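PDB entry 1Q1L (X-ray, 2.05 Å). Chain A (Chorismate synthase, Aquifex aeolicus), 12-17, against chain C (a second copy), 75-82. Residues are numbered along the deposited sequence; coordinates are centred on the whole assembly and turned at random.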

# COMPACT_ATOMS: atom_id res chain seq x y z
N LEU A 12 -12.16 3.10 3.93
CA LEU A 12 -12.74 3.36 2.63
C LEU A 12 -14.10 3.97 2.89
O LEU A 12 -14.73 3.64 3.90
CB LEU A 12 -12.92 2.06 1.84
CG LEU A 12 -11.65 1.42 1.28
CD1 LEU A 12 -12.01 0.08 0.63
CD2 LEU A 12 -10.99 2.37 0.27
N THR A 13 -14.53 4.86 2.01
CA THR A 13 -15.85 5.48 2.14
C THR A 13 -16.53 5.28 0.79
O THR A 13 -15.86 5.04 -0.22
CB THR A 13 -15.77 7.00 2.41
OG1 THR A 13 -15.25 7.67 1.26
CG2 THR A 13 -14.88 7.28 3.61
N ALA A 14 -17.85 5.38 0.78
CA ALA A 14 -18.63 5.20 -0.44
C ALA A 14 -20.00 5.83 -0.28
O ALA A 14 -20.43 6.14 0.83
CB ALA A 14 -18.79 3.71 -0.75
N GLY A 15 -20.68 6.03 -1.40
CA GLY A 15 -22.01 6.61 -1.38
C GLY A 15 -22.11 7.84 -2.25
O GLY A 15 -21.15 8.60 -2.37
N GLU A 16 -23.27 8.03 -2.89
CA GLU A 16 -23.49 9.19 -3.74
C GLU A 16 -24.32 10.19 -2.92
O GLU A 16 -25.00 9.80 -1.97
CB GLU A 16 -24.26 8.84 -5.01
CG GLU A 16 -24.30 7.37 -5.41
CD GLU A 16 -22.93 6.72 -5.54
OE1 GLU A 16 -22.00 7.36 -6.07
OE2 GLU A 16 -22.79 5.56 -5.11
N SER A 17 -24.26 11.46 -3.29
CA SER A 17 -25.00 12.49 -2.56
C SER A 17 -26.50 12.22 -2.52
O SER A 17 -27.16 12.48 -1.51
CB SER A 17 -24.72 13.87 -3.17
OG SER A 17 -24.71 13.81 -4.59
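Chain C (75-82) TLGSPIAL

Chain A is extended from Leu12(A) to Ala14(A), in a strand that begins earlier in the chain. Chain C passes through a loop at Leu76(C) to Pro79(C) and enters a strand at Ile80(C), which continues beyond Leu82(C). The order of contacts is reversed. Glu16(A) meets Leu76(C) and Ser78(C), whereas Ala14(A), earlier in its chain, meets Pro79(C) and Ala81(C). The nearest CA atoms across the contact belong to Ala14(A) and Pro79(C), 5.3 Å apart.

Two glycines shape the backbone. Gly15(A) has phi/psi of 124/144 and Gly77(C) has 107/-13. At these angles a CB would be jammed against the carbonyl O of the preceding residue, so each position calls for glycine whatever lies across the contact.

The apolar part of the contact centres on Ala14(A). Its CB points toward chain C and lies 3.5 Å from CB of Pro79(C). The same CB of Ala14(A) is 4.2 Å from CB of Ala81(C). Both chain C residues point toward chain A, while Ile80(C) between them points away, the alternation usual in an extended chain. The CA-to-CB bond of Thr13(A) points away, and the residue meets chain C through its backbone: O of Thr13(A) is 3.7 Å from CG of Pro79(C). Leu12(A) points toward chain C but stops short of contact.

Glu16(A) makes the second part of the contact. Its CB is directed sideways, yet the side chain bends so that its end approaches chain C. Chi1 is -18°, between rotamer wells, and chi2 is m. OE1 of Glu16(A) lies 3.5 Å from CD1 of Leu76(C) and 3.2 Å from OG of Ser78(C). The carboxylate thus has an apolar neighbour and a polar one.

Water 1 ties the two chains together. It accepts from N of Gly15(A) at 2.9 Å and from OG of Ser78(C) at 3.1 Å. It donates to OE2 of Glu16(A) at 3.1 Å and to O of Pro79(C) at 2.7 Å. Two donors and two acceptors use the full capacity of the water, with one of each on either chain. OE2 of Glu16(A) is also hydrogen-bonded elsewhere in the structure. The two stretches bury 238 Å² between them, both sides summed, with Glu16(A), Ala14(A) and Pro79(C) giving the largest shares.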

# COMPACT_ATOMS: atom_id res chain seq x y z
N THR C 75 -22.63 0.02 -13.10
CA THR C 75 -21.70 0.57 -12.11
C THR C 75 -21.40 2.01 -12.49
O THR C 75 -21.25 2.33 -13.68
CB THR C 75 -20.38 -0.23 -12.06
OG1 THR C 75 -19.80 -0.29 -13.37
CG2 THR C 75 -20.61 -1.64 -11.53
N LEU C 76 -21.30 2.88 -11.49
CA LEU C 76 -21.01 4.30 -11.71
C LEU C 76 -19.52 4.56 -11.84
O LEU C 76 -19.11 5.56 -12.42
CB LEU C 76 -21.55 5.13 -10.55
CG LEU C 76 -23.05 5.17 -10.29
CD1 LEU C 76 -23.33 5.89 -8.97
CD2 LEU C 76 -23.73 5.87 -11.45
N GLY C 77 -18.72 3.66 -11.29
CA GLY C 77 -17.28 3.82 -11.33
C GLY C 77 -16.80 4.19 -9.94
O GLY C 77 -15.61 4.16 -9.65
N SER C 78 -17.74 4.56 -9.08
CA SER C 78 -17.42 4.93 -7.70
C SER C 78 -17.42 3.66 -6.86
O SER C 78 -17.74 2.58 -7.36
CB SER C 78 -18.46 5.92 -7.17
OG SER C 78 -19.77 5.38 -7.25
N PRO C 79 -17.06 3.76 -5.56
CA PRO C 79 -17.03 2.58 -4.70
C PRO C 79 -18.38 1.89 -4.55
O PRO C 79 -19.42 2.54 -4.41
CB PRO C 79 -16.53 3.13 -3.36
CG PRO C 79 -15.66 4.28 -3.79
CD PRO C 79 -16.51 4.93 -4.86
N ILE C 80 -18.35 0.56 -4.58
CA ILE C 80 -19.56 -0.24 -4.43
C ILE C 80 -19.66 -0.75 -3.01
O ILE C 80 -18.79 -1.51 -2.55
CB ILE C 80 -19.54 -1.44 -5.39
CG1 ILE C 80 -19.39 -0.96 -6.84
CG2 ILE C 80 -20.83 -2.25 -5.22
CD1 ILE C 80 -19.14 -2.08 -7.83
N ALA C 81 -20.70 -0.33 -2.30
CA ALA C 81 -20.92 -0.76 -0.92
C ALA C 81 -22.03 -1.80 -0.87
O ALA C 81 -23.08 -1.63 -1.50
CB ALA C 81 -21.29 0.44 -0.06
N LEU C 82 -21.80 -2.87 -0.12
CA LEU C 82 -22.78 -3.93 0.01
C LEU C 82 -23.05 -4.22 1.48
O LEU C 82 -22.15 -4.11 2.32
CB LEU C 82 -22.27 -5.22 -0.64
CG LEU C 82 -21.68 -5.13 -2.04
CD1 LEU C 82 -21.15 -6.51 -2.43
CD2 LEU C 82 -22.72 -4.65 -3.02
O HOH W 1 -19.89 5.21 -4.12